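Local coordinates for putative hemin transport system, substrate-binding protein (Burkholderia cenocepacia J2315, PDB 5GIZ) that probably captures heme in the periplasm in the cleft between its two lobes and hands it to a membrane transporter for uptake, at residues G13-T18 with T109-A114; F20-A25 with L115-A120; H99-V104 with P253-A258; V152-N157 with F247-G252; A174-R177 with R182-M185. All blocks are in the same frame, centred on the assembly; numbering follows the deposited sequence.

Interaction 1: G13-T18 with T109-A114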
# COMPACT_ATOMS: atom_id res chain seq x y z
N GLY A 13 -3.09 1.49 6.80
CA GLY A 13 -4.14 1.91 5.91
C GLY A 13 -4.96 0.81 5.25
O GLY A 13 -6.19 0.88 5.14
N ALA A 14 -4.30 -0.25 4.82
CA ALA A 14 -5.03 -1.34 4.22
C ALA A 14 -5.90 -2.09 5.19
O ALA A 14 -6.89 -2.67 4.78
CB ALA A 14 -4.07 -2.31 3.53
N LEU A 15 -5.47 -2.20 6.47
CA LEU A 15 -6.30 -2.79 7.49
C LEU A 15 -7.53 -1.98 7.74
O LEU A 15 -8.64 -2.51 7.93
CB LEU A 15 -5.50 -3.04 8.80
CG LEU A 15 -4.47 -4.14 8.76
CD1 LEU A 15 -3.96 -4.30 10.19
CD2 LEU A 15 -5.03 -5.46 8.28
N ALA A 16 -7.40 -0.64 7.75
CA ALA A 16 -8.55 0.18 7.92
C ALA A 16 -9.51 0.04 6.74
O ALA A 16 -10.72 -0.05 6.91
CB ALA A 16 -8.17 1.65 8.12
N GLU A 17 -8.96 0.01 5.52
CA GLU A 17 -9.78 -0.23 4.36
C GLU A 17 -10.53 -1.54 4.48
O GLU A 17 -11.72 -1.62 4.12
CB GLU A 17 -8.95 -0.25 3.09
CG GLU A 17 -8.41 1.12 2.67
CD GLU A 17 -7.90 1.15 1.26
OE1 GLU A 17 -8.53 0.54 0.37
OE2 GLU A 17 -6.86 1.77 0.98
N THR A 18 -9.83 -2.58 4.94
CA THR A 18 -10.47 -3.87 5.09
C THR A 18 -11.62 -3.81 6.08
O THR A 18 -12.75 -4.23 5.79
CB THR A 18 -9.42 -4.88 5.53
OG1 THR A 18 -8.37 -4.99 4.55
CG2 THR A 18 -10.02 -6.28 5.74
N THR A 109 -9.91 -12.20 5.75
CA THR A 109 -10.47 -13.21 6.61
C THR A 109 -10.04 -12.98 8.06
O THR A 109 -10.84 -13.23 8.99
CB THR A 109 -10.05 -14.65 6.14
OG1 THR A 109 -8.63 -14.82 6.15
CG2 THR A 109 -10.61 -14.88 4.75
N GLY A 110 -8.80 -12.54 8.26
CA GLY A 110 -8.27 -12.26 9.59
C GLY A 110 -8.95 -11.10 10.32
O GLY A 110 -9.28 -11.16 11.50
N VAL A 111 -9.15 -10.00 9.60
CA VAL A 111 -9.82 -8.87 10.19
C VAL A 111 -11.29 -9.30 10.47
O VAL A 111 -11.82 -9.04 11.52
CB VAL A 111 -9.74 -7.62 9.27
CG1 VAL A 111 -10.74 -6.54 9.73
CG2 VAL A 111 -8.31 -7.10 9.25
N ALA A 112 -11.94 -10.00 9.52
CA ALA A 112 -13.33 -10.40 9.75
C ALA A 112 -13.47 -11.34 10.99
O ALA A 112 -14.43 -11.22 11.78
CB ALA A 112 -13.91 -11.07 8.51
N GLN A 113 -12.49 -12.22 11.17
CA GLN A 113 -12.44 -13.07 12.36
C GLN A 113 -12.30 -12.24 13.63
O GLN A 113 -13.05 -12.45 14.59
CB GLN A 113 -11.27 -14.05 12.30
CG GLN A 113 -11.06 -14.85 13.62
CD GLN A 113 -12.22 -15.76 14.01
OE1 GLN A 113 -12.46 -15.99 15.21
NE2 GLN A 113 -12.93 -16.30 13.03
N ALA A 114 -11.33 -11.31 13.64
CA ALA A 114 -11.04 -10.51 14.82
C ALA A 114 -12.26 -9.70 15.24
O ALA A 114 -12.48 -9.47 16.43
CB ALA A 114 -9.86 -9.59 14.58
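Thr18 and Val111 mark where helices 13-23 and 101-114 draw together, their CA atoms 7.2 Å apart, as the two lie side by side against the parallel sheet of the amino-terminal lobe. This is the layered alpha/beta arrangement of the class III periplasmic binding proteins, in which helices cover the strands they connect. No polar bond crosses between the segments; the contact is made of branched apolar groups. Val111 is the only residue of 109-114 in the contact, lying between Leu15 and Thr18, which stand three residues apart on one face of helix 13-23. Its CG2 meets Leu15 CD2 at 3.8 Å, while its CB lies 3.8 Å from Thr18 CG2. Both partners run obliquely to the valine. A beta-branched valine suits the spot, since it offers two methyl groups close to the helix backbone and has little side-chain freedom to lose. Leu15 has the length to reach across with one methyl while also touching Val10 of strand 6-11, and Val111 touches Leu71 of strand 69-72, so the same residues that join the helices also seat them on the sheet. Threonine does two jobs. With chi1 at -60°, OG1 lies beside its own backbone N and faces back into the helix, whereas CG2 extends anti to that N, toward Val111. The buried hydroxyl is thus satisfied within its own helix: Thr18 OG1 donates to Ala14 O at 2.8 Å, and Thr18 N reaches the same oxygen at 2.9 Å from the opposite face of the carbonyl plane.

Interaction 2: F20-A25 with L115-A120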
# COMPACT_ATOMS: atom_id res chain seq x y z
N PHE A 20 -13.38 -1.18 7.04
CA PHE A 20 -14.51 -0.42 6.55
C PHE A 20 -15.23 -1.18 5.46
O PHE A 20 -16.43 -1.06 5.38
CB PHE A 20 -14.12 1.02 6.13
CG PHE A 20 -13.94 1.95 7.30
CD1 PHE A 20 -14.99 2.33 8.09
CD2 PHE A 20 -12.69 2.38 7.64
CE1 PHE A 20 -14.80 3.15 9.20
CE2 PHE A 20 -12.50 3.25 8.70
CZ PHE A 20 -13.53 3.59 9.51
N ALA A 21 -14.51 -1.98 4.64
CA ALA A 21 -15.10 -2.70 3.51
C ALA A 21 -16.05 -3.83 3.97
O ALA A 21 -16.88 -4.29 3.20
CB ALA A 21 -14.00 -3.27 2.63
N LEU A 22 -15.91 -4.28 5.20
CA LEU A 22 -16.77 -5.31 5.76
C LEU A 22 -18.15 -4.80 6.15
O LEU A 22 -19.09 -5.59 6.16
CB LEU A 22 -16.12 -6.00 6.97
CG LEU A 22 -14.85 -6.79 6.64
CD1 LEU A 22 -14.02 -7.03 7.89
CD2 LEU A 22 -15.23 -8.12 6.00
N GLY A 23 -18.28 -3.52 6.47
CA GLY A 23 -19.62 -2.93 6.70
C GLY A 23 -19.65 -1.64 7.50
O GLY A 23 -20.35 -1.55 8.50
N GLY A 24 -18.87 -0.64 7.08
CA GLY A 24 -18.99 0.69 7.66
C GLY A 24 -18.32 0.99 9.00
O GLY A 24 -17.65 0.13 9.62
N ALA A 25 -18.53 2.22 9.44
CA ALA A 25 -17.81 2.82 10.57
C ALA A 25 -18.09 2.16 11.90
O ALA A 25 -17.16 1.93 12.72
CB ALA A 25 -18.12 4.32 10.64
N LEU A 115 -13.04 -9.26 14.24
CA LEU A 115 -14.22 -8.40 14.44
C LEU A 115 -15.54 -9.19 14.62
O LEU A 115 -16.59 -8.59 14.79
CB LEU A 115 -14.36 -7.40 13.29
CG LEU A 115 -13.23 -6.36 13.17
CD1 LEU A 115 -13.49 -5.47 11.97
CD2 LEU A 115 -13.06 -5.53 14.43
N ASP A 116 -15.42 -10.51 14.58
CA ASP A 116 -16.54 -11.45 14.74
C ASP A 116 -17.61 -11.17 13.70
O ASP A 116 -18.82 -11.13 13.98
CB ASP A 116 -17.08 -11.38 16.16
CG ASP A 116 -18.08 -12.46 16.47
OD1 ASP A 116 -18.03 -13.59 15.92
OD2 ASP A 116 -18.93 -12.15 17.34
N VAL A 117 -17.15 -10.96 12.46
CA VAL A 117 -18.06 -10.84 11.34
C VAL A 117 -17.66 -11.80 10.21
O VAL A 117 -17.38 -11.38 9.09
CB VAL A 117 -18.20 -9.40 10.84
CG1 VAL A 117 -18.95 -8.54 11.87
CG2 VAL A 117 -16.83 -8.75 10.51
N ARG A 118 -17.65 -13.09 10.52
CA ARG A 118 -17.29 -14.13 9.54
C ARG A 118 -18.07 -14.03 8.22
O ARG A 118 -17.47 -14.09 7.17
CB ARG A 118 -17.45 -15.53 10.18
CG ARG A 118 -17.83 -16.68 9.24
CD ARG A 118 -18.16 -17.94 10.03
NE ARG A 118 -19.59 -18.02 10.38
CZ ARG A 118 -20.53 -18.46 9.55
NH1 ARG A 118 -20.22 -18.86 8.32
NH2 ARG A 118 -21.80 -18.50 9.95
N ASP A 119 -19.39 -13.89 8.28
CA ASP A 119 -20.22 -13.82 7.06
C ASP A 119 -19.84 -12.63 6.13
O ASP A 119 -19.72 -12.79 4.92
CB ASP A 119 -21.71 -13.75 7.41
CG ASP A 119 -22.29 -15.12 7.81
OD1 ASP A 119 -21.58 -16.15 7.75
OD2 ASP A 119 -23.49 -15.15 8.18
N ALA A 120 -19.67 -11.46 6.72
CA ALA A 120 -19.21 -10.27 5.99
C ALA A 120 -17.85 -10.57 5.35
O ALA A 120 -17.58 -10.19 4.19
CB ALA A 120 -19.12 -9.08 6.92
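Two residues before Leu22, which packs on Ala120, the carbonyl oxygen Phe20 O is gripped by two amides, Gly24 N at 3.0 Å and Gly23 N at 3.3 Å, both coming from the same face of its plane. The chain turns sharply here, and glycine fits both places: Gly24 has positive phi, and Gly23 adopts angles at which a CB would press on the preceding carbonyl oxygen. Just before this bend, the last turn of helix 13-23 meets the start of helix 118-141, with Leu22 and Ala120 CA atoms only 5.5 Å apart. Alanine suits such closeness. Its CB sits 3.6 Å from Leu22 O, while Leu22 CD2 lies over the Ala120 backbone, 3.6 Å from Ala120 O. The leucine divides its work between its methyls. Chi1 of -65° sets CG beside the backbone N, and chi2 of 161° then sends CD1 toward Val117 CG2, at 4.2 Å, and more loosely toward Leu115 CD1, at 4.4 Å. Tyr30 of strand 30-35 touches Leu22, Leu115 and Val117 alike. Between Leu115 and Val117, Asp116 takes positive phi in a Schellman motif that finishes helix 101-114, and its carboxylate makes a salt bridge with Arg29; Val117 then holds the N-cap position of the next helix. No polar bond crosses between the two segments; polar groups find partners in their own turns or in neighbouring parts, such as Arg29. The implication is a junction that rests on close van der Waals fit, only partly shielded from solvent.

Interaction 3: H99-V104 with P253-A258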
# COMPACT_ATOMS: atom_id res chain seq x y z
N HIS A 99 3.14 -8.86 0.55
CA HIS A 99 3.05 -8.21 -0.78
C HIS A 99 2.60 -9.12 -1.89
O HIS A 99 3.17 -9.15 -2.97
CB HIS A 99 4.38 -7.58 -1.18
CG HIS A 99 4.88 -6.60 -0.18
ND1 HIS A 99 6.16 -6.64 0.32
CD2 HIS A 99 4.27 -5.56 0.42
CE1 HIS A 99 6.30 -5.67 1.20
NE2 HIS A 99 5.17 -5.00 1.28
N ASP A 100 1.56 -9.87 -1.62
CA ASP A 100 0.91 -10.66 -2.62
C ASP A 100 -0.59 -10.75 -2.36
O ASP A 100 -1.13 -10.31 -1.32
CB ASP A 100 1.62 -12.03 -2.81
CG ASP A 100 1.49 -13.01 -1.64
OD1 ASP A 100 0.64 -12.84 -0.75
OD2 ASP A 100 2.32 -13.95 -1.64
N VAL A 101 -1.31 -11.27 -3.34
CA VAL A 101 -2.74 -11.34 -3.26
C VAL A 101 -3.16 -12.25 -2.11
O VAL A 101 -4.10 -11.92 -1.38
CB VAL A 101 -3.46 -11.72 -4.58
CG1 VAL A 101 -3.05 -13.08 -5.02
CG2 VAL A 101 -4.99 -11.63 -4.44
N GLU A 102 -2.44 -13.34 -1.86
CA GLU A 102 -2.87 -14.18 -0.73
C GLU A 102 -2.80 -13.45 0.59
O GLU A 102 -3.63 -13.67 1.49
CB GLU A 102 -2.04 -15.46 -0.65
CG GLU A 102 -2.67 -16.47 0.30
CD GLU A 102 -3.99 -16.91 -0.30
OE1 GLU A 102 -3.98 -17.56 -1.36
OE2 GLU A 102 -5.00 -16.50 0.27
N SER A 103 -1.79 -12.61 0.75
CA SER A 103 -1.62 -11.84 1.96
C SER A 103 -2.84 -10.87 2.16
O SER A 103 -3.27 -10.66 3.29
CB SER A 103 -0.29 -11.06 1.84
OG SER A 103 -0.09 -10.31 3.00
N VAL A 104 -3.42 -10.36 1.08
CA VAL A 104 -4.57 -9.48 1.19
C VAL A 104 -5.76 -10.32 1.62
O VAL A 104 -6.56 -9.91 2.46
CB VAL A 104 -4.93 -8.78 -0.12
CG1 VAL A 104 -6.17 -7.92 0.01
CG2 VAL A 104 -3.74 -8.04 -0.66
N PRO A 253 -8.12 -4.19 0.09
CA PRO A 253 -9.24 -4.72 -0.68
C PRO A 253 -9.39 -4.12 -2.06
O PRO A 253 -10.19 -4.58 -2.84
CB PRO A 253 -10.46 -4.48 0.22
CG PRO A 253 -10.03 -3.41 1.14
CD PRO A 253 -8.57 -3.55 1.34
N ARG A 254 -8.69 -3.02 -2.34
CA ARG A 254 -8.70 -2.44 -3.70
C ARG A 254 -7.62 -2.95 -4.60
O ARG A 254 -7.42 -2.44 -5.69
CB ARG A 254 -8.61 -0.89 -3.63
CG ARG A 254 -9.79 -0.21 -2.98
CD ARG A 254 -9.70 1.33 -3.01
NE ARG A 254 -8.61 1.82 -2.19
CZ ARG A 254 -8.06 3.05 -2.28
NH1 ARG A 254 -8.41 3.88 -3.26
NH2 ARG A 254 -7.10 3.42 -1.44
N LEU A 255 -6.93 -4.01 -4.17
CA LEU A 255 -5.82 -4.53 -4.96
C LEU A 255 -6.21 -4.75 -6.45
O LEU A 255 -5.48 -4.39 -7.33
CB LEU A 255 -5.24 -5.81 -4.36
CG LEU A 255 -4.02 -6.36 -5.10
CD1 LEU A 255 -2.78 -5.52 -4.99
CD2 LEU A 255 -3.72 -7.76 -4.62
N PRO A 256 -7.35 -5.39 -6.73
CA PRO A 256 -7.72 -5.65 -8.13
C PRO A 256 -7.84 -4.36 -8.94
O PRO A 256 -7.30 -4.29 -10.05
CB PRO A 256 -9.03 -6.39 -8.02
CG PRO A 256 -8.95 -7.06 -6.67
CD PRO A 256 -8.34 -5.99 -5.80
N LEU A 257 -8.44 -3.34 -8.36
CA LEU A 257 -8.53 -2.04 -9.03
C LEU A 257 -7.22 -1.35 -9.15
O LEU A 257 -6.92 -0.75 -10.17
CB LEU A 257 -9.53 -1.15 -8.30
CG LEU A 257 -9.81 0.22 -8.93
CD1 LEU A 257 -10.44 0.10 -10.29
CD2 LEU A 257 -10.66 1.00 -7.94
N ALA A 258 -6.40 -1.44 -8.11
CA ALA A 258 -5.07 -0.87 -8.16
C ALA A 258 -4.20 -1.48 -9.26
O ALA A 258 -3.51 -0.76 -9.99
CB ALA A 258 -4.38 -1.02 -6.82
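Leu255 presents its CD2 methyl to two valines, Val101 and Val104, one helical turn apart, where the first turns of helices 101-114 and 255-269 meet. In the class III binding-protein fold the former helix belongs to the amino-terminal lobe and the latter to the carboxy-terminal one, so the contact lies at the junction of the lobes. Leucine CG stands anti to its backbone N (chi1 -177°), extending the side chain straight across. It meets Val101 at about a right angle, CD2 lying 4.0 Å from Val101 CB and equally near Val101 CA, which brings the methyl down onto the helix backbone. Toward Val104 the crossing is oblique, and CD2 is 4.0 Å from Val104 CG2. The other Val104 methyl, CG1, lies 4.2 Å from Pro253 N. Valine is short enough for the Leu255 methyl to come down to the Val101 backbone, and Leu255 supplies the reach. Phe128 of the long helix 118-141, which links the lobes, touches both valines, and Met175 packs on Leu255. The valines' helix is secured at its start by Asp100, the N-cap residue: Ser103 N donates to Asp100 OD1 at 2.9 Å, with an N-H...O angle of 151°.

Interaction 4: V152-N157 with F247-G252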
# COMPACT_ATOMS: atom_id res chain seq x y z
N VAL A 152 10.15 -0.91 -15.27
CA VAL A 152 9.58 0.20 -14.52
C VAL A 152 10.42 0.44 -13.27
O VAL A 152 10.65 -0.50 -12.51
CB VAL A 152 8.13 -0.12 -14.09
CG1 VAL A 152 7.57 1.03 -13.25
CG2 VAL A 152 7.27 -0.40 -15.32
N LEU A 153 10.82 1.70 -13.06
CA LEU A 153 11.54 2.15 -11.86
C LEU A 153 10.51 2.78 -10.95
O LEU A 153 9.85 3.71 -11.40
CB LEU A 153 12.51 3.23 -12.28
CG LEU A 153 13.27 3.90 -11.13
CD1 LEU A 153 14.22 2.93 -10.49
CD2 LEU A 153 13.98 5.16 -11.65
N PHE A 154 10.44 2.32 -9.71
CA PHE A 154 9.64 2.95 -8.67
C PHE A 154 10.47 3.79 -7.74
O PHE A 154 11.34 3.29 -7.08
CB PHE A 154 8.80 1.94 -7.83
CG PHE A 154 7.95 2.64 -6.81
CD1 PHE A 154 6.86 3.34 -7.20
CD2 PHE A 154 8.33 2.71 -5.48
CE1 PHE A 154 6.08 4.07 -6.30
CE2 PHE A 154 7.53 3.43 -4.59
CZ PHE A 154 6.46 4.11 -5.00
N VAL A 155 10.18 5.07 -7.75
CA VAL A 155 10.74 6.04 -6.83
C VAL A 155 9.78 6.25 -5.67
O VAL A 155 8.66 6.74 -5.87
CB VAL A 155 10.91 7.39 -7.54
CG1 VAL A 155 11.38 8.47 -6.54
CG2 VAL A 155 11.90 7.23 -8.71
N LEU A 156 10.29 6.00 -4.45
CA LEU A 156 9.53 6.31 -3.25
C LEU A 156 9.63 7.80 -2.91
O LEU A 156 8.64 8.46 -2.67
CB LEU A 156 10.04 5.48 -2.08
CG LEU A 156 9.28 5.67 -0.75
CD1 LEU A 156 7.80 5.36 -0.93
CD2 LEU A 156 9.90 4.83 0.34
N ASN A 157 10.86 8.28 -2.88
CA ASN A 157 11.14 9.64 -2.49
C ASN A 157 12.55 10.03 -2.93
O ASN A 157 13.28 9.23 -3.56
CB ASN A 157 10.95 9.82 -0.97
CG ASN A 157 11.94 9.03 -0.15
OD1 ASN A 157 13.14 9.07 -0.40
ND2 ASN A 157 11.44 8.33 0.87
N PHE A 247 -3.24 3.76 -2.35
CA PHE A 247 -3.94 2.99 -3.36
C PHE A 247 -2.95 2.09 -4.08
O PHE A 247 -3.20 0.90 -4.27
CB PHE A 247 -4.59 3.99 -4.34
CG PHE A 247 -5.36 3.40 -5.49
CD1 PHE A 247 -6.11 2.26 -5.37
CD2 PHE A 247 -5.44 4.09 -6.64
CE1 PHE A 247 -6.87 1.79 -6.41
CE2 PHE A 247 -6.19 3.60 -7.70
CZ PHE A 247 -6.85 2.39 -7.58
N LEU A 248 -1.81 2.63 -4.50
CA LEU A 248 -0.83 1.84 -5.25
C LEU A 248 -0.23 0.73 -4.40
O LEU A 248 -0.11 -0.43 -4.84
CB LEU A 248 0.28 2.78 -5.76
CG LEU A 248 1.45 2.14 -6.49
CD1 LEU A 248 1.05 1.37 -7.72
CD2 LEU A 248 2.50 3.21 -6.80
N LEU A 249 0.22 1.06 -3.18
CA LEU A 249 1.15 0.21 -2.42
C LEU A 249 0.51 -0.51 -1.25
O LEU A 249 1.19 -1.33 -0.61
CB LEU A 249 2.31 1.04 -1.90
CG LEU A 249 3.17 1.77 -2.94
CD1 LEU A 249 4.08 2.78 -2.24
CD2 LEU A 249 3.92 0.79 -3.82
N GLY A 250 -0.74 -0.20 -0.92
CA GLY A 250 -1.31 -0.64 0.35
C GLY A 250 -1.56 -2.12 0.51
O GLY A 250 -1.59 -2.60 1.67
N PHE A 251 -1.78 -2.84 -0.59
CA PHE A 251 -2.14 -4.28 -0.49
C PHE A 251 -3.37 -4.47 0.39
O PHE A 251 -3.32 -5.14 1.43
CB PHE A 251 -0.90 -5.12 -0.06
CG PHE A 251 -0.11 -5.51 -1.22
CD1 PHE A 251 0.85 -4.66 -1.73
CD2 PHE A 251 -0.43 -6.65 -1.94
CE1 PHE A 251 1.55 -4.97 -2.86
CE2 PHE A 251 0.23 -6.95 -3.12
CZ PHE A 251 1.20 -6.10 -3.59
N GLY A 252 -4.46 -3.85 -0.02
CA GLY A 252 -5.74 -4.00 0.61
C GLY A 252 -6.87 -4.41 -0.32
O GLY A 252 -6.63 -4.94 -1.42
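Phe154 on strand 151-159 faces Leu248 and Leu249 on the short helix 245-249, and the backbones stay well apart: Phe154 CA is 11.1 Å from Leu248 CA and 10.9 Å from Leu249 CA. No main-chain bonding is possible over such a gap, and side chains alone bridge it. Phenylalanine suits the strand position because its long, rigid ring covers most of the distance; CG stands anti to the backbone N (chi1 -178°), carrying the ring out from the sheet toward the helix. The two leucines come from the opposite direction and share the ring's far end. Leu248 CD2 approaches Phe154 CE1 at 3.7 Å, and Leu249 CD1 approaches the adjoining carbon, Phe154 CZ, at 3.9 Å. Consecutive residues on a helix point in different directions, and a first torsion that sets Leu249 CG beside its backbone N (chi1 -59°), unlike that of Leu248, helps the two converge. The flexible leucine branches thus adapt to a ring that cannot bend. Beyond the leucines, Phe251 is the first residue to leave helical angles; it has positive phi and packs on Ala171, Ala174 and Met175 of helix 171-178. The Phe154 side chain also touches Leu208 and Ala166 of neighbouring strands. The nearest side-chain atoms of Phe154 and of Ala172 and Tyr191, both of which bind heme in another structure of this protein, are about 3 Å apart. The contact packs the carboxy-terminal lobe's sheet against the segment between the lobes, consistent with a hydrophobic wall beside the heme-binding cleft.

Interaction 5: A174-R177 with R182-M185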
# COMPACT_ATOMS: atom_id res chain seq x y z
N ALA A 174 6.08 -5.97 -6.39
CA ALA A 174 4.95 -6.85 -6.59
C ALA A 174 3.91 -6.21 -7.51
O ALA A 174 3.38 -6.83 -8.40
CB ALA A 174 4.32 -7.22 -5.26
N MET A 175 3.66 -4.92 -7.30
CA MET A 175 2.65 -4.25 -8.12
C MET A 175 3.05 -4.12 -9.60
O MET A 175 2.26 -4.38 -10.51
CB MET A 175 2.30 -2.88 -7.58
CG MET A 175 1.59 -2.92 -6.25
SD MET A 175 -0.02 -3.73 -6.29
CE MET A 175 -0.97 -2.59 -7.30
N ILE A 176 4.32 -3.83 -9.80
CA ILE A 176 4.89 -3.72 -11.14
C ILE A 176 4.72 -5.07 -11.85
O ILE A 176 4.25 -5.13 -12.99
CB ILE A 176 6.34 -3.33 -11.05
CG1 ILE A 176 6.45 -1.83 -10.70
CG2 ILE A 176 7.07 -3.61 -12.35
CD1 ILE A 176 7.82 -1.43 -10.27
N ARG A 177 5.06 -6.17 -11.17
CA ARG A 177 4.87 -7.48 -11.77
C ARG A 177 3.41 -7.88 -11.96
O ARG A 177 3.06 -8.44 -13.02
CB ARG A 177 5.55 -8.54 -10.94
CG ARG A 177 7.07 -8.44 -11.09
CD ARG A 177 7.78 -9.54 -10.28
NE ARG A 177 7.73 -9.28 -8.86
CZ ARG A 177 7.14 -10.03 -7.93
NH1 ARG A 177 6.55 -11.18 -8.25
NH2 ARG A 177 7.17 -9.62 -6.66
N ARG A 182 8.13 -5.38 -15.44
CA ARG A 182 9.31 -5.90 -14.72
C ARG A 182 9.94 -4.77 -13.92
O ARG A 182 10.02 -3.64 -14.40
CB ARG A 182 10.33 -6.41 -15.74
CG ARG A 182 11.44 -7.32 -15.23
CD ARG A 182 12.29 -7.76 -16.43
NE ARG A 182 13.40 -8.66 -16.11
CZ ARG A 182 14.09 -9.34 -17.03
NH1 ARG A 182 13.78 -9.25 -18.32
NH2 ARG A 182 15.08 -10.14 -16.65
N ASN A 183 10.42 -5.04 -12.72
CA ASN A 183 11.14 -4.04 -11.97
C ASN A 183 12.47 -3.75 -12.63
O ASN A 183 13.27 -4.68 -12.87
CB ASN A 183 11.28 -4.50 -10.51
CG ASN A 183 11.76 -3.38 -9.60
OD1 ASN A 183 12.22 -2.33 -10.05
ND2 ASN A 183 11.66 -3.59 -8.26
N ALA A 184 12.70 -2.49 -12.95
CA ALA A 184 13.95 -2.09 -13.61
C ALA A 184 15.13 -2.30 -12.67
O ALA A 184 16.23 -2.58 -13.10
CB ALA A 184 13.88 -0.66 -14.04
N MET A 185 14.88 -2.18 -11.37
CA MET A 185 15.88 -2.46 -10.35
C MET A 185 15.87 -3.95 -9.96
O MET A 185 14.83 -4.49 -9.58
CB MET A 185 15.60 -1.65 -9.08
CG MET A 185 15.47 -0.15 -9.24
SD MET A 185 16.84 0.61 -10.16
CE MET A 185 18.20 0.20 -9.15
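Van der Waals packing across this contact rests on Ile176, whose CG2 lies against the Arg182-Asn183 peptide. With CG2 anti to its own backbone N, this methyl of Ile176 is directed at the strand, 3.5 Å from Arg182 C and 3.7 Å from Asn183 N. The other branch brings Ile176 CD1 to 4.4 Å from Asn183 CG. Isoleucine suits this place because its beta branch gives one arm for the peptide and another for the neighbouring side chain, and Ala181 and Val152 also touch it. The hydrogen bonds are local. Asn183 OD1 accepts from Met185 N at 3.0 Å, an Asx turn just after strand 182-183; the N-H comes from above the amide plane, 53° out of it, with an N-H...O angle of 147°. The other end of the same amide is held too, since Asn183 ND2 donates to Asp173 OD1 and Ala166 O, which fixes its rotation. Charge enters within the helix, outside the contact itself: Asp173, which precedes 174-177, uses its second oxygen, OD2, in a salt bridge with Arg177 NH2. Asp173 thus ties helix 171-178 to the turn. A helix returning through a short connection to a strand paired parallel with strand 151-159, and packing on that strand, is characteristic of the alpha/beta architecture of the carboxy-terminal lobe.

The five contacts follow the long axis of a two-lobed binding protein. Interactions 1 and 2, centres 8 Å apart, share helix 13-23 in the amino-terminal lobe, and Ala112 O probably accepts from Val117 N between them. Interactions 4 and 5, 10 Å apart, join through the paired strands 151-159 and 182-183 of the other lobe. Interaction 3 lies between, touching all four, with the Glu17-Arg254 salt bridge leading to interaction 1. The segments of interactions 1, 2 and 3 alternate along the chain, whereas both segments of interaction 5, 174-177 and 182-185, fall between those of interaction 4. Heme-binding residues lie in or near interactions 1, 3, 4 and 5, consistent with a cleft between the lobes.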